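Local structure of CurF (5DP2) at residues D123-P128 / K294-L299; K314-P317 / E323-R326. The protein probably catalyses the NADPH-dependent reductive closure of a cyclopropane ring on a carrier-protein-bound intermediate during biosynthesis of the polyketide curacin A. All blocks are in the same frame, centred on the assembly; numbering follows the deposited sequence. Where two conformers were deposited one is given.

In the fold
Two separate strand-to-helix contacts build part of this medium-chain enoyl reductase, and they come in series along the chain: interaction 1 closes at residue 299 before interaction 2 opens at 314. Their centres lie 26 Å apart, with nearest atoms about 13 Å from each other. Helix 290-305 of interaction 1 is followed directly by strand 313-317 of interaction 2. Both contacts reach the same mixed sheet, on which strands 124-126 and 313-317 lie. The segments of interaction 1 are separated by 165 residues, which include all six strands of the parallel nucleotide-binding sheet, so it is a long-range tie between the mixed sheet and a helix following that parallel sheet. Interaction 2 instead packs the first strand of a local beta-alpha-beta unit against its helix.

Interaction 1: residues D123-P128 / K294-L299; sequences DLLAKP and KLWDDL
Leu-125 and Trp-296 carry most of this contact, and they do so through a CH-pi interaction. Leu-125 CB stands 4.1 Å from the centroid of the five-membered ring of Trp-296, 25° off the ring normal and thus over the face. The leucine's CD1 continues the cover over that face, toward the rim, 3.8 Å from Trp-296 CG, while its CD2 sits beyond the rim, 3.7 Å from Trp-296 CD1. The indole is delivered by its first torsion, which sets CG anti to the backbone N (chi1 -166°) and sends the ring from helix 290-305 toward strand 124-126.

A second apolar contact is made at the rim. Pro-128 CG lies in the plane of the indole, 4.0 Å from Trp-296 CH2, so the benzene end of the ring abuts the proline edge-on while the pyrrole end is roofed by leucine.

Near the ring plane, Ala-126 O comes to 3.5 Å from Trp-296 NE1. The separation is long and the oxygen stands off the line of the N-H, which makes this a polar approach and not a hydrogen bond; the same oxygen is 3.6 Å from Trp-296 CZ2.

Around this core, Ile-105 of strand 103-107 touches both Trp-296 and Pro-128, and Phe-303, further along the helix, touches them as well. At the far end of the strand segment, Asp-123 forms a salt bridge with Lys-289, just ahead of the helix.

The contact thus brings the mixed sheet, through strand 124-126 and the residues after it, against helix 290-305, which follows the last strand of the nucleotide-binding sheet. Across these two segments the hold is apolar and centred on one indole, with no directional bond between them.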
loop_
_atom_site.group_PDB
_atom_site.type_symbol
_atom_site.label_atom_id
_atom_site.label_comp_id
_atom_site.label_asym_id
_atom_site.label_seq_id
_atom_site.Cartn_x
_atom_site.Cartn_y
_atom_site.Cartn_z
ATOM N N ASP A 123 7.643 -6.098 15.197
ATOM C CA ASP A 123 6.584 -5.634 14.301
ATOM C C ASP A 123 6.487 -4.117 14.240
ATOM O O ASP A 123 5.532 -3.600 13.655
ATOM C CB ASP A 123 5.185 -6.106 14.806
ATOM C CG ASP A 123 4.987 -7.576 14.850
ATOM O OD1 ASP A 123 5.350 -8.170 13.863
ATOM O OD2 ASP A 123 4.412 -8.106 15.836
ATOM N N LEU A 124 7.415 -3.416 14.899
ATOM C CA LEU A 124 7.380 -1.967 15.000
ATOM C C LEU A 124 8.637 -1.363 14.385
ATOM O O LEU A 124 9.734 -1.955 14.467
ATOM C CB LEU A 124 7.307 -1.560 16.477
ATOM C CG LEU A 124 6.067 -2.067 17.215
ATOM C CD1 LEU A 124 6.148 -1.654 18.685
ATOM C CD2 LEU A 124 4.791 -1.580 16.557
ATOM N N LEU A 125 8.485 -0.169 13.820
ATOM C CA LEU A 125 9.565 0.618 13.221
ATOM C C LEU A 125 9.513 2.018 13.817
ATOM O O LEU A 125 8.445 2.540 14.099
ATOM C CB LEU A 125 9.384 0.694 11.700
ATOM C CG LEU A 125 9.420 -0.662 10.961
ATOM C CD1 LEU A 125 8.967 -0.460 9.518
ATOM C CD2 LEU A 125 10.799 -1.308 11.032
ATOM N N ALA A 126 10.665 2.640 14.011
ATOM C CA ALA A 126 10.697 3.993 14.550
ATOM C C ALA A 126 10.117 4.997 13.550
ATOM O O ALA A 126 10.524 5.060 12.383
ATOM C CB ALA A 126 12.128 4.379 14.908
ATOM N N LYS A 127 9.161 5.789 14.021
ATOM C CA LYS A 127 8.550 6.825 13.180
ATOM C C LYS A 127 9.583 7.934 12.892
ATOM O O LYS A 127 10.255 8.369 13.814
ATOM C CB LYS A 127 7.370 7.460 13.903
ATOM C CG LYS A 127 6.696 8.566 13.103
ATOM C CD LYS A 127 5.582 9.162 13.922
ATOM C CE LYS A 127 5.342 10.591 13.598
ATOM N NZ LYS A 127 6.471 11.453 14.112
ATOM N N PRO A 128 9.661 8.441 11.647
ATOM C CA PRO A 128 10.501 9.624 11.399
ATOM C C PRO A 128 10.037 10.796 12.292
ATOM O O PRO A 128 8.870 11.164 12.295
ATOM C CB PRO A 128 10.248 9.913 9.903
ATOM C CG PRO A 128 9.868 8.577 9.322
ATOM C CD PRO A 128 9.043 7.949 10.396
ATOM N N LYS A 294 14.470 -4.911 6.743
ATOM C CA LYS A 294 15.476 -4.618 5.734
ATOM C C LYS A 294 15.021 -3.540 4.753
ATOM O O LYS A 294 15.831 -2.699 4.346
ATOM C CB LYS A 294 15.886 -5.890 5.029
ATOM C CG LYS A 294 16.622 -6.851 5.950
ATOM C CD LYS A 294 17.059 -8.104 5.223
ATOM C CE LYS A 294 15.916 -9.083 5.061
ATOM N NZ LYS A 294 16.377 -10.323 4.367
ATOM N N LEU A 295 13.728 -3.532 4.404
ATOM C CA LEU A 295 13.252 -2.451 3.553
ATOM C C LEU A 295 13.339 -1.116 4.273
ATOM O O LEU A 295 13.731 -0.103 3.663
ATOM C CB LEU A 295 11.822 -2.739 3.080
ATOM C CG LEU A 295 11.641 -3.887 2.102
ATOM C CD1 LEU A 295 10.178 -4.231 1.866
ATOM C CD2 LEU A 295 12.302 -3.619 0.779
ATOM N N TRP A 296 12.989 -1.080 5.569
ATOM C CA TRP A 296 13.076 0.183 6.306
ATOM C C TRP A 296 14.530 0.660 6.467
ATOM O O TRP A 296 14.787 1.854 6.532
ATOM C CB TRP A 296 12.367 0.075 7.661
ATOM C CG TRP A 296 12.103 1.379 8.365
ATOM C CD1 TRP A 296 12.452 1.694 9.654
ATOM C CD2 TRP A 296 11.411 2.544 7.862
ATOM N NE1 TRP A 296 12.021 2.945 9.973
ATOM C CE2 TRP A 296 11.365 3.491 8.903
ATOM C CE3 TRP A 296 10.820 2.884 6.638
ATOM C CZ2 TRP A 296 10.770 4.747 8.757
ATOM C CZ3 TRP A 296 10.224 4.141 6.487
ATOM C CH2 TRP A 296 10.225 5.058 7.534
ATOM N N ASP A 297 15.480 -0.274 6.508
ATOM C CA ASP A 297 16.890 0.129 6.547
ATOM C C ASP A 297 17.228 1.024 5.350
ATOM O O ASP A 297 18.053 1.930 5.472
ATOM C CB ASP A 297 17.828 -1.079 6.534
ATOM C CG ASP A 297 17.868 -1.847 7.832
ATOM O OD1 ASP A 297 17.549 -1.279 8.892
ATOM O OD2 ASP A 297 18.252 -3.036 7.759
ATOM N N ASP A 298 16.625 0.769 4.194
ATOM C CA ASP A 298 16.848 1.609 3.006
ATOM C C ASP A 298 15.946 2.847 2.989
ATOM O O ASP A 298 16.385 3.945 2.634
ATOM C CB ASP A 298 16.633 0.827 1.702
ATOM C CG ASP A 298 17.700 -0.210 1.418
ATOM O OD1 ASP A 298 18.645 -0.377 2.202
ATOM O OD2 ASP A 298 17.563 -0.857 0.372
ATOM N N LEU A 299 14.680 2.700 3.367
ATOM C CA LEU A 299 13.731 3.776 3.200
ATOM C C LEU A 299 13.804 4.823 4.314
ATOM O O LEU A 299 13.495 5.991 4.070
ATOM C CB LEU A 299 12.315 3.208 3.122
ATOM C CG LEU A 299 11.946 2.509 1.810
ATOM C CD1 LEU A 299 10.675 1.661 1.977
ATOM C CD2 LEU A 299 11.731 3.526 0.695
#

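Interaction 2: residues K314-P317 / E323-R326; sequences KVFP and EAFR
One face of the Phe-316 ring is laid against the backbone of Ala-324: the alanine CA sits 3.7 Å from the ring centroid and only 4° off the normal, a CH-pi contact almost exactly over the centre. The methyl group shares that face nearer the ring's root, where Ala-324 CB meets Phe-316 CG at 3.6 Å. Farther out, Phe-316 CE2 lies 3.9 Å from Glu-323 O, an oblique approach. His-327, one helical turn after Ala-324, adds an edge-to-face ring contact with Phe-316. The other flat group, the guanidinium of Arg-326, has Glu-323 CD at its edge and in its plane.

The phenylalanine side chain leaves the strand toward the helix, and chi1 of -70°, with CG anti to the carbonyl carbon, lays the ring against Ala-324. The elements joined are the first two of a beta-alpha-beta crossover, in which strand 313-317, helix 321-329 and strand 336-340 follow in order and the two strands pair in parallel. Ile-337 of the second strand touches both Phe-316 and Ala-324, and Val-339 also touches Ala-324, which places the alanine against both strands of the unit.

Glu-323 contributes its CB, 4.2 Å from Phe-316 CE2, whereas its carboxylate turns away along the helix. There Arg-326 NH1 donates to Glu-323 OE2 at 2.9 Å in a salt bridge. The NH1 group comes to OE2 from the syn side but 29° out of the carboxylate plane, while OE2 lies near the guanidinium plane.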
loop_
_atom_site.group_PDB
_atom_site.type_symbol
_atom_site.label_atom_id
_atom_site.label_comp_id
_atom_site.label_asym_id
_atom_site.label_seq_id
_atom_site.Cartn_x
_atom_site.Cartn_y
_atom_site.Cartn_z
ATOM N N LYS A 314 -5.933 12.874 2.743
ATOM C CA LYS A 314 -7.168 13.439 3.249
ATOM C C LYS A 314 -7.510 12.725 4.562
ATOM O O LYS A 314 -7.493 11.481 4.599
ATOM C CB LYS A 314 -8.317 13.288 2.256
ATOM C CG LYS A 314 -9.587 13.957 2.791
ATOM C CD LYS A 314 -10.736 13.957 1.806
ATOM C CE LYS A 314 -12.006 14.454 2.436
ATOM N NZ LYS A 314 -11.961 15.920 2.619
ATOM N N VAL A 315 -7.793 13.507 5.600
ATOM C CA VAL A 315 -8.070 12.954 6.928
ATOM C C VAL A 315 -9.576 12.832 7.157
ATOM O O VAL A 315 -10.363 13.731 6.807
ATOM C CB VAL A 315 -7.460 13.830 8.028
ATOM C CG1 VAL A 315 -7.895 13.409 9.428
ATOM C CG2 VAL A 315 -5.960 13.843 7.943
ATOM N N PHE A 316 -9.972 11.704 7.763
ATOM C CA PHE A 316 -11.302 11.491 8.288
ATOM C C PHE A 316 -11.188 11.125 9.754
ATOM O O PHE A 316 -10.330 10.306 10.118
ATOM C CB PHE A 316 -11.998 10.311 7.570
ATOM C CG PHE A 316 -12.365 10.591 6.137
ATOM C CD1 PHE A 316 -11.420 10.556 5.138
ATOM C CD2 PHE A 316 -13.674 10.840 5.775
ATOM C CE1 PHE A 316 -11.757 10.813 3.816
ATOM C CE2 PHE A 316 -14.012 11.112 4.454
ATOM C CZ PHE A 316 -13.054 11.092 3.479
ATOM N N PRO A 317 -12.057 11.651 10.618
ATOM C CA PRO A 317 -12.080 11.161 11.997
ATOM C C PRO A 317 -12.654 9.739 12.039
ATOM O O PRO A 317 -13.401 9.323 11.169
ATOM C CB PRO A 317 -13.009 12.161 12.685
ATOM C CG PRO A 317 -13.976 12.547 11.599
ATOM C CD PRO A 317 -13.129 12.631 10.358
ATOM N N GLU A 323 -17.456 6.681 5.599
ATOM C CA GLU A 323 -17.196 7.652 4.548
ATOM C C GLU A 323 -15.737 7.614 4.064
ATOM O O GLU A 323 -15.476 7.863 2.882
ATOM C CB GLU A 323 -17.590 9.051 4.968
ATOM C CG GLU A 323 -19.108 9.207 5.084
ATOM C CD GLU A 323 -19.886 8.773 3.827
ATOM O OE1 GLU A 323 -19.479 9.082 2.681
ATOM O OE2 GLU A 323 -20.943 8.122 3.969
ATOM N N ALA A 324 -14.784 7.321 4.959
ATOM C CA ALA A 324 -13.389 7.190 4.545
ATOM C C ALA A 324 -13.231 6.026 3.548
ATOM O O ALA A 324 -12.585 6.144 2.514
ATOM C CB ALA A 324 -12.518 6.964 5.765
ATOM N N PHE A 325 -13.837 4.863 3.881
ATOM C CA PHE A 325 -13.803 3.731 2.978
ATOM C C PHE A 325 -14.500 4.064 1.661
ATOM O O PHE A 325 -14.022 3.694 0.586
ATOM C CB PHE A 325 -14.441 2.467 3.599
ATOM C CG PHE A 325 -13.516 1.612 4.462
ATOM C CD1 PHE A 325 -12.980 2.074 5.646
ATOM C CD2 PHE A 325 -13.234 0.307 4.097
ATOM C CE1 PHE A 325 -12.155 1.259 6.424
ATOM C CE2 PHE A 325 -12.425 -0.521 4.869
ATOM C CZ PHE A 325 -11.893 -0.042 6.057
ATOM N N ARG A 326 -15.633 4.775 1.733
ATOM C CA ARG A 326 -16.364 5.143 0.513
ATOM C C ARG A 326 -15.576 6.101 -0.358
ATOM O O ARG A 326 -15.670 6.044 -1.592
ATOM C CB ARG A 326 -17.715 5.762 0.873
ATOM C CG ARG A 326 -18.779 4.770 1.229
ATOM C CD ARG A 326 -20.074 5.463 1.584
ATOM N NE ARG A 326 -21.075 4.439 1.805
ATOM C CZ ARG A 326 -22.118 4.555 2.616
ATOM N NH1 ARG A 326 -22.334 5.693 3.268
ATOM N NH2 ARG A 326 -22.981 3.544 2.754
#